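DNA ligase (Archaeoglobus fulgidus, PDB 3GDE) seals nicks in double-stranded DNA during replication, recombination and repair, using ATP to form an enzyme-AMP intermediate. Local coordinates at residues 250-255 with 399-404; 235-240 with 384-389; 244-249 with 376-381; 228-233 with 412-417. All blocks are in the same frame, centred on the assembly; numbering follows the deposited sequence.

Interaction 1. Residues 250-255 with 399-404; sequences EWKFDG and GVMIKL. With PO4 (phosphate ion), chain C.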
loop_
_atom_site.group_PDB
_atom_site.type_symbol
_atom_site.label_atom_id
_atom_site.label_comp_id
_atom_site.label_asym_id
_atom_site.label_seq_id
_atom_site.Cartn_x
_atom_site.Cartn_y
_atom_site.Cartn_z
ATOM N N GLU A 250 -2.847 -24.892 10.098
ATOM C CA GLU A 250 -4.174 -24.435 9.723
ATOM C C GLU A 250 -4.304 -24.511 8.208
ATOM O O GLU A 250 -3.316 -24.643 7.503
ATOM C CB GLU A 250 -4.391 -22.989 10.184
ATOM C CG GLU A 250 -4.381 -22.796 11.693
ATOM C CD GLU A 250 -3.878 -21.421 12.134
ATOM O OE1 GLU A 250 -3.740 -20.506 11.286
ATOM O OE2 GLU A 250 -3.611 -21.262 13.349
ATOM N N TRP A 251 -5.533 -24.433 7.720
ATOM C CA TRP A 251 -5.788 -24.286 6.298
ATOM C C TRP A 251 -5.267 -22.931 5.823
ATOM O O TRP A 251 -5.326 -21.953 6.561
ATOM C CB TRP A 251 -7.297 -24.377 6.026
ATOM C CG TRP A 251 -7.865 -25.772 6.047
ATOM C CD1 TRP A 251 -7.268 -26.904 6.541
ATOM C CD2 TRP A 251 -9.159 -26.178 5.575
ATOM N NE1 TRP A 251 -8.102 -27.986 6.390
ATOM C CE2 TRP A 251 -9.271 -27.568 5.806
ATOM C CE3 TRP A 251 -10.236 -25.500 4.984
ATOM C CZ2 TRP A 251 -10.411 -28.296 5.455
ATOM C CZ3 TRP A 251 -11.371 -26.219 4.646
ATOM C CH2 TRP A 251 -11.451 -27.602 4.881
ATOM N N LYS A 252 -4.726 -22.888 4.608
ATOM C CA LYS A 252 -4.597 -21.632 3.894
ATOM C C LYS A 252 -5.778 -21.435 2.951
ATOM O O LYS A 252 -5.894 -22.130 1.937
ATOM C CB LYS A 252 -3.292 -21.533 3.111
ATOM C CG LYS A 252 -3.114 -20.133 2.562
ATOM C CD LYS A 252 -1.776 -19.943 1.917
ATOM C CE LYS A 252 -1.477 -18.468 1.751
ATOM N NZ LYS A 252 -2.462 -17.802 0.866
ATOM N N PHE A 253 -6.628 -20.465 3.292
ATOM C CA PHE A 253 -7.855 -20.167 2.548
ATOM C C PHE A 253 -7.658 -19.383 1.244
ATOM O O PHE A 253 -6.785 -18.530 1.133
ATOM C CB PHE A 253 -8.847 -19.419 3.448
ATOM C CG PHE A 253 -9.226 -20.176 4.689
ATOM C CD1 PHE A 253 -10.255 -21.119 4.660
ATOM C CD2 PHE A 253 -8.555 -19.947 5.892
ATOM C CE1 PHE A 253 -10.606 -21.826 5.812
ATOM C CE2 PHE A 253 -8.893 -20.650 7.052
ATOM C CZ PHE A 253 -9.918 -21.591 7.012
ATOM N N ASP A 254 -8.481 -19.697 0.254
ATOM C CA ASP A 254 -8.625 -18.850 -0.918
ATOM C C ASP A 254 -9.580 -17.724 -0.526
ATOM O O ASP A 254 -10.808 -17.860 -0.623
ATOM C CB ASP A 254 -9.167 -19.646 -2.112
ATOM C CG ASP A 254 -9.298 -18.800 -3.380
ATOM O OD1 ASP A 254 -9.097 -17.568 -3.317
ATOM O OD2 ASP A 254 -9.605 -19.367 -4.450
ATOM N N GLY A 255 -9.005 -16.626 -0.047
ATOM C CA GLY A 255 -9.784 -15.471 0.373
ATOM C C GLY A 255 -8.934 -14.228 0.551
ATOM O O GLY A 255 -7.808 -14.167 0.054
ATOM N N GLY A 399 -3.955 -24.849 0.474
ATOM C CA GLY A 399 -2.936 -25.622 1.174
ATOM C C GLY A 399 -2.997 -25.384 2.669
ATOM O O GLY A 399 -4.085 -25.265 3.251
ATOM N N VAL A 400 -1.831 -25.291 3.294
ATOM C CA VAL A 400 -1.764 -25.135 4.744
ATOM C C VAL A 400 -0.822 -24.034 5.209
ATOM O O VAL A 400 0.183 -23.738 4.558
ATOM C CB VAL A 400 -1.384 -26.461 5.477
ATOM C CG1 VAL A 400 -2.545 -27.463 5.453
ATOM C CG2 VAL A 400 -0.119 -27.065 4.896
ATOM N N MET A 401 -1.172 -23.431 6.343
ATOM C CA MET A 401 -0.255 -22.570 7.068
ATOM C C MET A 401 0.384 -23.425 8.144
ATOM O O MET A 401 -0.303 -24.194 8.821
ATOM C CB MET A 401 -0.985 -21.369 7.690
ATOM C CG MET A 401 -1.677 -20.449 6.686
ATOM S SD MET A 401 -0.509 -19.656 5.555
ATOM C CE MET A 401 0.449 -18.664 6.688
ATOM N N ILE A 402 1.697 -23.300 8.290
ATOM C CA ILE A 402 2.450 -24.030 9.307
ATOM C C ILE A 402 3.182 -23.051 10.211
ATOM O O ILE A 402 4.074 -22.325 9.763
ATOM C CB ILE A 402 3.445 -25.030 8.670
ATOM C CG1 ILE A 402 2.676 -26.100 7.876
ATOM C CG2 ILE A 402 4.327 -25.669 9.757
ATOM C CD1 ILE A 402 3.518 -26.929 6.955
ATOM N N LYS A 403 2.817 -23.048 11.491
ATOM C CA LYS A 403 3.270 -22.010 12.421
ATOM C C LYS A 403 3.911 -22.573 13.690
ATOM O O LYS A 403 3.476 -23.596 14.202
ATOM C CB LYS A 403 2.090 -21.102 12.797
ATOM C CG LYS A 403 1.301 -20.556 11.611
ATOM C CD LYS A 403 0.062 -19.824 12.062
ATOM C CE LYS A 403 -0.536 -19.014 10.915
ATOM N NZ LYS A 403 -1.775 -18.316 11.342
ATOM N N LEU A 404 4.935 -21.886 14.197
ATOM C CA LEU A 404 5.626 -22.263 15.438
ATOM C C LEU A 404 4.723 -21.960 16.635
ATOM O O LEU A 404 4.400 -20.788 16.884
ATOM C CB LEU A 404 6.912 -21.454 15.589
ATOM C CG LEU A 404 8.292 -22.071 15.820
ATOM C CD1 LEU A 404 9.073 -21.160 16.754
ATOM C CD2 LEU A 404 8.266 -23.503 16.364
HETATM P P PO4 C . -0.527 -15.473 -1.227
HETATM O O1 PO4 C . -1.853 -16.194 -1.265
HETATM O O2 PO4 C . 0.635 -16.422 -1.076
HETATM O O3 PO4 C . -0.377 -14.672 -2.497
HETATM O O4 PO4 C . -0.520 -14.556 -0.033
#
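E250 and K403 meet across two antiparallel strands, 247-252 and 399-403, of the adenylation domain. K252 to G255 form the KxDG motif of the nucleotidyltransferases, and K252 is the predicted AMP-carrying lysine. E250 holds CG anti to its carbonyl carbon (chi1 -64°) and is extended beyond it. K403 is extended too, and the two side chains cross at about a right angle. K403 NZ makes a salt bridge to E250 OE1 at 2.9 Å, on the syn side but 24° out of the carboxylate plane. W418 gives K403 a second, cation-pi partner, and F340 touches both side chains. E250 and M401 are a hydrogen-bonded pair, with E250 N to M401 O at 2.9 Å and M401 N to E250 O at 2.7 Å. K252 N bonds to G399 O at 2.8 Å from above the carbonyl plane. The backbone angles of G399 leave no room for a CB beside the carbonyl oxygen before it, which calls for glycine. M401 is bent at chi2 and chi3, and its SD lies 3.9 Å from K252 CD. K252 runs extended as far as CE, then turns at chi4 (-62°). There K252 NZ meets E398 in a salt bridge and donates to phosphate O1 at 2.7 Å.

Interaction 2. Residues 235-240 with 384-389; sequences ESLESA and EVRKMY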
loop_
_atom_site.group_PDB
_atom_site.type_symbol
_atom_site.label_atom_id
_atom_site.label_comp_id
_atom_site.label_asym_id
_atom_site.label_seq_id
_atom_site.Cartn_x
_atom_site.Cartn_y
_atom_site.Cartn_z
ATOM N N GLU A 235 9.445 -24.428 0.920
ATOM C CA GLU A 235 9.865 -25.235 -0.227
ATOM C C GLU A 235 8.943 -26.435 -0.391
ATOM O O GLU A 235 8.467 -26.726 -1.490
ATOM C CB GLU A 235 11.295 -25.732 -0.017
ATOM C CG GLU A 235 12.257 -24.696 0.571
ATOM C CD GLU A 235 13.478 -25.332 1.231
ATOM O OE1 GLU A 235 13.989 -24.755 2.223
ATOM O OE2 GLU A 235 13.920 -26.412 0.768
ATOM N N SER A 236 8.698 -27.121 0.725
ATOM C CA SER A 236 7.837 -28.291 0.763
ATOM C C SER A 236 7.228 -28.460 2.148
ATOM O O SER A 236 7.688 -27.866 3.127
ATOM C CB SER A 236 8.624 -29.553 0.397
ATOM O OG SER A 236 9.498 -29.928 1.452
ATOM N N LEU A 237 6.199 -29.300 2.208
ATOM C CA LEU A 237 5.485 -29.621 3.436
ATOM C C LEU A 237 6.389 -30.244 4.516
ATOM O O LEU A 237 6.373 -29.811 5.673
ATOM C CB LEU A 237 4.315 -30.542 3.086
ATOM C CG LEU A 237 3.238 -30.896 4.100
ATOM C CD1 LEU A 237 1.925 -31.057 3.366
ATOM C CD2 LEU A 237 3.607 -32.182 4.828
ATOM N N GLU A 238 7.182 -31.243 4.131
ATOM C CA GLU A 238 8.031 -31.974 5.082
ATOM C C GLU A 238 9.310 -31.237 5.498
ATOM O O GLU A 238 9.900 -31.563 6.527
ATOM C CB GLU A 238 8.357 -33.391 4.581
ATOM C CG GLU A 238 8.855 -33.472 3.141
ATOM C CD GLU A 238 7.718 -33.491 2.125
ATOM O OE1 GLU A 238 6.710 -34.194 2.368
ATOM O OE2 GLU A 238 7.840 -32.807 1.085
ATOM N N SER A 239 9.732 -30.252 4.710
ATOM C CA SER A 239 10.863 -29.406 5.091
ATOM C C SER A 239 10.434 -28.368 6.122
ATOM O O SER A 239 11.189 -28.043 7.045
ATOM C CB SER A 239 11.453 -28.709 3.873
ATOM O OG SER A 239 10.459 -27.969 3.189
ATOM N N ALA A 240 9.222 -27.848 5.950
ATOM C CA ALA A 240 8.632 -26.913 6.902
ATOM C C ALA A 240 8.375 -27.600 8.244
ATOM O O ALA A 240 8.761 -27.088 9.299
ATOM C CB ALA A 240 7.339 -26.330 6.339
ATOM N N GLU A 384 -0.006 -36.372 9.105
ATOM C CA GLU A 384 -1.145 -35.610 9.624
ATOM C C GLU A 384 -1.311 -34.263 8.907
ATOM O O GLU A 384 -2.426 -33.882 8.543
ATOM C CB GLU A 384 -1.040 -35.411 11.140
ATOM C CG GLU A 384 -1.621 -36.557 11.964
ATOM C CD GLU A 384 -2.031 -36.128 13.373
ATOM O OE1 GLU A 384 -1.549 -35.072 13.851
ATOM O OE2 GLU A 384 -2.838 -36.852 14.008
ATOM N N VAL A 385 -0.200 -33.562 8.694
ATOM C CA VAL A 385 -0.234 -32.280 7.984
ATOM C C VAL A 385 -0.553 -32.440 6.494
ATOM O O VAL A 385 -1.241 -31.594 5.922
ATOM C CB VAL A 385 1.014 -31.370 8.283
ATOM C CG1 VAL A 385 2.268 -32.183 8.471
ATOM C CG2 VAL A 385 1.203 -30.274 7.218
ATOM N N ARG A 386 -0.105 -33.538 5.882
ATOM C CA ARG A 386 -0.501 -33.858 4.501
ATOM C C ARG A 386 -2.002 -34.167 4.366
ATOM O O ARG A 386 -2.616 -33.847 3.349
ATOM C CB ARG A 386 0.352 -34.983 3.907
ATOM C CG ARG A 386 0.113 -35.192 2.410
ATOM C CD ARG A 386 1.292 -35.854 1.712
ATOM N NE ARG A 386 2.224 -34.882 1.137
ATOM C CZ ARG A 386 3.506 -34.753 1.482
ATOM N NH1 ARG A 386 4.048 -35.534 2.413
ATOM N NH2 ARG A 386 4.253 -33.839 0.884
ATOM N N LYS A 387 -2.589 -34.761 5.401
ATOM C CA LYS A 387 -4.024 -35.037 5.424
ATOM C C LYS A 387 -4.842 -33.748 5.462
ATOM O O LYS A 387 -5.890 -33.653 4.820
ATOM C CB LYS A 387 -4.379 -35.926 6.621
ATOM C CG LYS A 387 -5.805 -36.467 6.609
ATOM C CD LYS A 387 -5.930 -37.762 7.422
ATOM C CE LYS A 387 -6.287 -37.495 8.883
ATOM N NZ LYS A 387 -7.706 -37.058 9.046
ATOM N N MET A 388 -4.366 -32.769 6.229
ATOM C CA MET A 388 -5.011 -31.456 6.315
ATOM C C MET A 388 -4.853 -30.707 4.999
ATOM O O MET A 388 -5.814 -30.143 4.484
ATOM C CB MET A 388 -4.423 -30.632 7.461
ATOM C CG MET A 388 -5.440 -29.697 8.074
ATOM S SD MET A 388 -4.740 -28.500 9.205
ATOM C CE MET A 388 -6.188 -28.125 10.185
ATOM N N TYR A 389 -3.631 -30.723 4.472
ATOM C CA TYR A 389 -3.287 -30.198 3.151
ATOM C C TYR A 389 -4.224 -30.740 2.064
ATOM O O TYR A 389 -4.870 -29.968 1.349
ATOM C CB TYR A 389 -1.819 -30.535 2.865
ATOM C CG TYR A 389 -1.226 -30.039 1.563
ATOM C CD1 TYR A 389 -0.860 -28.705 1.394
ATOM C CD2 TYR A 389 -0.975 -30.929 0.517
ATOM C CE1 TYR A 389 -0.290 -28.264 0.193
ATOM C CE2 TYR A 389 -0.411 -30.504 -0.680
ATOM C CZ TYR A 389 -0.071 -29.177 -0.836
ATOM O OH TYR A 389 0.497 -28.781 -2.018
#
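The guanidinium of R386 has L237 CD2 over one face, 4.0 Å above the plane and offset toward the rim. At its edge, in plane, sits the E238 carboxylate, turned only 18° from it. The Y389 ring has L237 CD1 over one face, a CH-pi contact 4.2 Å from the ring centroid. L237 CD1 lies toward the CG end of the ring, 3.8 Å from Y389 CG. E238 OE1 is gripped end-on by two nitrogens in a salt bridge. R386 NH2 reaches E238 OE1 at 2.9 Å on its syn lone pair, and R386 NH1 reaches the same oxygen at 3.0 Å. E238 CG takes the crowded position between backbone N and carbonyl carbon (chi1 49°), and the chain bends at chi2. The contact joins two helices of the adenylation domain, 237-243 and 382-394. S236 is the N-cap residue of the first, and S239 OG donates to S236 O at 2.8 Å. L237 and V385 meet tip to tip, with L237 CG 3.8 Å from V385 CG2. V385 also touches V249 and I402 of the strands, while Y389 leans on V400 and V421. A240 reaches the same layer of strands through I402 and L419.

Interaction 3. Residues 244-249 with 376-381; sequences MRTAAV and QIVTDS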
loop_
_atom_site.group_PDB
_atom_site.type_symbol
_atom_site.label_atom_id
_atom_site.label_comp_id
_atom_site.label_asym_id
_atom_site.label_seq_id
_atom_site.Cartn_x
_atom_site.Cartn_y
_atom_site.Cartn_z
ATOM N N MET A 244 10.491 -26.624 12.109
ATOM C CA MET A 244 9.696 -26.714 13.323
ATOM C C MET A 244 9.498 -28.201 13.554
ATOM O O MET A 244 9.142 -28.928 12.627
ATOM C CB MET A 244 8.337 -26.049 13.139
ATOM C CG MET A 244 8.397 -24.633 12.611
ATOM S SD MET A 244 6.776 -24.097 12.052
ATOM C CE MET A 244 7.209 -22.604 11.162
ATOM N N ARG A 245 9.741 -28.660 14.775
ATOM C CA ARG A 245 9.607 -30.079 15.090
ATOM C C ARG A 245 8.122 -30.410 15.266
ATOM O O ARG A 245 7.581 -31.275 14.576
ATOM C CB ARG A 245 10.414 -30.426 16.345
ATOM C CG ARG A 245 11.893 -29.992 16.299
ATOM C CD ARG A 245 12.801 -31.013 15.598
ATOM N NE ARG A 245 12.888 -32.279 16.333
ATOM C CZ ARG A 245 13.783 -33.240 16.098
ATOM N NH1 ARG A 245 14.696 -33.103 15.139
ATOM N NH2 ARG A 245 13.767 -34.347 16.831
ATOM N N THR A 246 7.480 -29.706 16.194
ATOM C CA THR A 246 6.030 -29.702 16.327
ATOM C C THR A 246 5.536 -28.375 15.748
ATOM O O THR A 246 6.208 -27.347 15.875
ATOM C CB THR A 246 5.601 -29.847 17.807
ATOM O OG1 THR A 246 6.286 -30.959 18.399
ATOM C CG2 THR A 246 4.104 -30.079 17.925
ATOM N N ALA A 247 4.374 -28.402 15.101
ATOM C CA ALA A 247 3.862 -27.229 14.395
ATOM C C ALA A 247 2.365 -27.080 14.554
ATOM O O ALA A 247 1.630 -28.072 14.553
ATOM C CB ALA A 247 4.223 -27.302 12.918
ATOM N N ALA A 248 1.919 -25.835 14.701
ATOM C CA ALA A 248 0.502 -25.505 14.611
ATOM C C ALA A 248 0.157 -25.377 13.128
ATOM O O ALA A 248 0.817 -24.635 12.390
ATOM C CB ALA A 248 0.205 -24.216 15.352
ATOM N N VAL A 249 -0.853 -26.120 12.686
ATOM C CA VAL A 249 -1.188 -26.184 11.269
ATOM C C VAL A 249 -2.635 -25.788 11.055
ATOM O O VAL A 249 -3.528 -26.274 11.742
ATOM C CB VAL A 249 -0.936 -27.596 10.652
ATOM C CG1 VAL A 249 -1.111 -27.561 9.134
ATOM C CG2 VAL A 249 0.459 -28.113 10.989
ATOM N N GLN A 376 -7.343 -25.767 13.710
ATOM C CA GLN A 376 -5.927 -25.889 13.944
ATOM C C GLN A 376 -5.610 -27.258 14.518
ATOM O O GLN A 376 -6.337 -27.769 15.362
ATOM C CB GLN A 376 -5.459 -24.790 14.887
ATOM C CG GLN A 376 -3.960 -24.662 14.991
ATOM C CD GLN A 376 -3.558 -23.679 16.059
ATOM O OE1 GLN A 376 -3.199 -22.543 15.759
ATOM N NE2 GLN A 376 -3.643 -24.097 17.315
ATOM N N ILE A 377 -4.531 -27.852 14.031
ATOM C CA ILE A 377 -3.959 -29.043 14.650
ATOM C C ILE A 377 -2.544 -28.725 15.109
ATOM O O ILE A 377 -1.920 -27.785 14.612
ATOM C CB ILE A 377 -3.976 -30.281 13.711
ATOM C CG1 ILE A 377 -3.237 -29.990 12.397
ATOM C CG2 ILE A 377 -5.419 -30.748 13.470
ATOM C CD1 ILE A 377 -2.622 -31.211 11.735
ATOM N N VAL A 378 -2.067 -29.478 16.094
ATOM C CA VAL A 378 -0.687 -29.366 16.556
ATOM C C VAL A 378 -0.069 -30.757 16.421
ATOM O O VAL A 378 -0.625 -31.732 16.912
ATOM C CB VAL A 378 -0.591 -28.828 18.013
ATOM C CG1 VAL A 378 0.844 -28.461 18.354
ATOM C CG2 VAL A 378 -1.485 -27.606 18.201
ATOM N N THR A 379 1.066 -30.851 15.742
ATOM C CA THR A 379 1.581 -32.157 15.332
ATOM C C THR A 379 3.050 -32.136 14.931
ATOM O O THR A 379 3.583 -31.092 14.555
ATOM C CB THR A 379 0.734 -32.742 14.160
ATOM O OG1 THR A 379 1.148 -34.087 13.879
ATOM C CG2 THR A 379 0.857 -31.885 12.903
ATOM N N ASP A 380 3.692 -33.300 15.030
ATOM C CA ASP A 380 5.022 -33.520 14.467
ATOM C C ASP A 380 4.967 -34.518 13.309
ATOM O O ASP A 380 5.995 -34.865 12.725
ATOM C CB ASP A 380 6.040 -33.955 15.544
ATOM C CG ASP A 380 5.634 -35.238 16.298
ATOM O OD1 ASP A 380 6.247 -35.506 17.364
ATOM O OD2 ASP A 380 4.726 -35.982 15.850
ATOM N N SER A 381 3.755 -34.961 12.977
ATOM C CA SER A 381 3.542 -35.978 11.945
ATOM C C SER A 381 3.362 -35.374 10.548
ATOM O O SER A 381 2.385 -34.667 10.295
ATOM C CB SER A 381 2.323 -36.838 12.311
ATOM O OG SER A 381 2.139 -37.905 11.396
HETATM O O HOH W 1 8.030 -33.450 12.849
#
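Q376 meets the V249 carbonyl and the A248 methyl one atom after another. Q376 CB is 4.0 Å from V249 O. Q376 CG is anti to the backbone N (chi1 -169°) and comes to 3.7 Å from V249 O. The chain stays extended, and Q376 CD stands 3.9 Å from A248 CB, which puts the amide group beside that methyl. L354 and R358 of helix 354-364 also touch Q376. An alanine here would keep CB, but the loss of CG and the amide would probably open a gap beside the A248 methyl and the V249 carbonyl. The two strands, 247-252 and 371-379, are antiparallel neighbours in the adenylation domain. A247 pairs with T379 and V249 with I377, both as hydrogen-bonded pairs. The shortest of their bonds is V249 N to I377 O at 2.8 Å. A248 and V378, a non-hydrogen-bonded pair, put their side chains on one face. V249, I377 and T379 point to the other, where helix 382-394 covers V249 and I377. I377 CG1 sits 3.8 Å from V249 CB, and M388 touches both residues. Near the strand end T246 CG2 meets V378 CG1 at 3.7 Å. T379 OG1 accepts from S381 N at 2.9 Å, an ST turn. S381 is the N-cap of helix 382-394, and its OG makes a weak bond to E384 N.

Interaction 4. Residues 228-233 with 412-417; sequences MMLAQV and GKRGKN. With PO4 (phosphate ion), chain B.
R414 and L230 lie against each other, with L230 CB 3.9 Å above the centre of the R414 guanidinium. R414 is a predicted ATP-binding residue. R414 NH1 donates to phosphate O4 at 3.2 Å, and K420 holds the same ion. NH2 is too close to the phosphate in the model, so its place is doubtful. R414 NE donates to A231 O at 3.1 Å from above the carbonyl plane. This bond, with the L230 side chain over one face, helps fix how the guanidinium is turned. R414 CG is anti to the backbone N (chi1 170°), and the chain bends at chi3. Farther out, Q232 runs extended beyond CG, and Q232 NE2 makes a weak bond to R414 O at 3.3 Å. Q232 OE1 lies 3.2 Å from K416 CG. An alanine in place of Q232 would probably leave R414 O without this weak donor and open a gap beside K416 CG. Between the backbones L230 N donates to K413 O at 2.8 Å. A water accepts from G415 N at 2.7 Å and also reaches L230 O. G412 has a positive phi, which favours glycine. The weakly bonded strand 414-415 runs parallel to strand 230-233, just ahead of motif V in strand 419-422. That last strand also pairs in parallel with strand 230-233, while R257 of strand 256-262 touches M228 and L230.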
loop_
_atom_site.group_PDB
_atom_site.type_symbol
_atom_site.label_atom_id
_atom_site.label_comp_id
_atom_site.label_asym_id
_atom_site.label_seq_id
_atom_site.Cartn_x
_atom_site.Cartn_y
_atom_site.Cartn_z
ATOM N N MET A 228 0.098 -6.528 9.512
ATOM C CA MET A 228 -0.084 -7.961 9.719
ATOM C C MET A 228 1.240 -8.727 9.712
ATOM O O MET A 228 2.176 -8.370 8.989
ATOM C CB MET A 228 -1.035 -8.534 8.670
ATOM C CG MET A 228 -2.433 -7.963 8.752
ATOM S SD MET A 228 -3.246 -8.219 7.189
ATOM C CE MET A 228 -4.906 -7.639 7.566
ATOM N N MET A 229 1.317 -9.764 10.533
ATOM C CA MET A 229 2.447 -10.695 10.474
ATOM C C MET A 229 2.346 -11.492 9.179
ATOM O O MET A 229 1.267 -11.955 8.815
ATOM C CB MET A 229 2.446 -11.630 11.687
ATOM C CG MET A 229 3.616 -12.586 11.743
ATOM S SD MET A 229 3.668 -13.422 13.320
ATOM C CE MET A 229 5.214 -14.322 13.172
ATOM N N LEU A 230 3.467 -11.644 8.482
ATOM C CA LEU A 230 3.467 -12.301 7.174
ATOM C C LEU A 230 4.227 -13.622 7.184
ATOM O O LEU A 230 5.164 -13.789 7.959
ATOM C CB LEU A 230 4.064 -11.361 6.120
ATOM C CG LEU A 230 3.422 -9.984 5.926
ATOM C CD1 LEU A 230 4.217 -9.185 4.895
ATOM C CD2 LEU A 230 1.968 -10.109 5.503
ATOM N N ALA A 231 3.837 -14.547 6.304
ATOM C CA ALA A 231 4.491 -15.851 6.197
ATOM C C ALA A 231 5.399 -15.982 4.968
ATOM O O ALA A 231 5.142 -15.380 3.920
ATOM C CB ALA A 231 3.457 -16.954 6.200
ATOM N N GLN A 232 6.462 -16.769 5.115
ATOM C CA GLN A 232 7.329 -17.145 3.996
ATOM C C GLN A 232 6.768 -18.349 3.241
ATOM O O GLN A 232 6.070 -19.173 3.815
ATOM C CB GLN A 232 8.739 -17.490 4.485
ATOM C CG GLN A 232 9.586 -16.293 4.865
ATOM C CD GLN A 232 10.977 -16.701 5.330
ATOM O OE1 GLN A 232 11.457 -17.802 5.023
ATOM N NE2 GLN A 232 11.637 -15.810 6.072
ATOM N N VAL A 233 7.076 -18.447 1.954
ATOM C CA VAL A 233 6.704 -19.636 1.196
ATOM C C VAL A 233 7.687 -20.763 1.541
ATOM O O VAL A 233 8.893 -20.595 1.431
ATOM C CB VAL A 233 6.644 -19.389 -0.345
ATOM C CG1 VAL A 233 6.164 -20.649 -1.074
ATOM C CG2 VAL A 233 5.741 -18.210 -0.687
ATOM N N GLY A 412 4.126 -6.790 10.762
ATOM C CA GLY A 412 4.822 -6.344 9.562
ATOM C C GLY A 412 5.999 -7.183 9.117
ATOM O O GLY A 412 6.633 -6.863 8.124
ATOM N N LYS A 413 6.269 -8.266 9.838
ATOM C CA LYS A 413 7.457 -9.075 9.613
ATOM C C LYS A 413 7.138 -10.362 8.869
ATOM O O LYS A 413 6.121 -11.004 9.127
ATOM C CB LYS A 413 8.124 -9.398 10.953
ATOM C CG LYS A 413 9.578 -9.843 10.875
ATOM C CD LYS A 413 10.540 -8.674 10.579
ATOM C CE LYS A 413 10.513 -7.593 11.665
ATOM N NZ LYS A 413 11.338 -7.955 12.848
ATOM N N ARG A 414 8.039 -10.721 7.955
ATOM C CA ARG A 414 7.940 -11.919 7.137
ATOM C C ARG A 414 9.115 -12.871 7.435
ATOM O O ARG A 414 10.074 -12.962 6.676
ATOM C CB ARG A 414 7.876 -11.510 5.657
ATOM C CG ARG A 414 8.008 -12.625 4.624
ATOM C CD ARG A 414 7.602 -12.137 3.228
ATOM N NE ARG A 414 6.360 -12.784 2.873
ATOM C CZ ARG A 414 5.241 -12.196 2.469
ATOM N NH1 ARG A 414 5.142 -10.883 2.272
ATOM N NH2 ARG A 414 4.215 -12.976 2.220
ATOM N N GLY A 415 9.045 -13.559 8.566
ATOM C CA GLY A 415 10.078 -14.526 8.940
ATOM C C GLY A 415 9.651 -15.974 8.741
ATOM O O GLY A 415 8.620 -16.256 8.117
ATOM N N LYS A 416 10.443 -16.891 9.286
ATOM C CA LYS A 416 10.181 -18.319 9.147
ATOM C C LYS A 416 9.220 -18.897 10.201
ATOM O O LYS A 416 8.949 -20.095 10.187
ATOM C CB LYS A 416 11.501 -19.093 9.147
ATOM C CG LYS A 416 12.381 -18.796 7.938
ATOM C CD LYS A 416 13.533 -19.794 7.800
ATOM C CE LYS A 416 14.595 -19.281 6.816
ATOM N NZ LYS A 416 15.923 -19.959 7.020
ATOM N N ASN A 417 8.701 -18.061 11.101
ATOM C CA ASN A 417 7.780 -18.543 12.141
ATOM C C ASN A 417 6.414 -18.986 11.602
ATOM O O ASN A 417 5.725 -19.803 12.216
ATOM C CB ASN A 417 7.604 -17.502 13.248
ATOM C CG ASN A 417 8.759 -17.500 14.252
ATOM O OD1 ASN A 417 8.901 -16.565 15.047
ATOM N ND2 ASN A 417 9.577 -18.546 14.224
HETATM P P PO4 B . 1.243 -11.914 1.367
HETATM O O1 PO4 B . -0.043 -11.524 2.069
HETATM O O2 PO4 B . 1.933 -12.939 2.227
HETATM O O3 PO4 B . 0.955 -12.523 0.014
HETATM O O4 PO4 B . 2.105 -10.693 1.206
HETATM O O HOH W 2 7.115 -13.492 10.481
HETATM O O HOH W 3 6.402 -15.583 9.515
#

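Overall arrangement
From the N terminus, the chain gives the first halves of interactions 4, 2, 3 and 1 in turn, between residues 228 and 255. The second halves come in the order 3, 2, 1, 4. Interaction 3 closes the first loop, at 376-381. Interaction 2 closes a wider one around it, at 384-389. Interaction 1 closes at 399-404 and crosses both. Interaction 4, at 412-417, encloses the other three. Interactions 1 and 3 share strand 247-252, with strands 399-403 and 371-379 as its partners. Interaction 2 lays two helices against these strands. Interaction 4 brings in strand 230-233, and M401 CE of interaction 1 touches A231 CB of interaction 4.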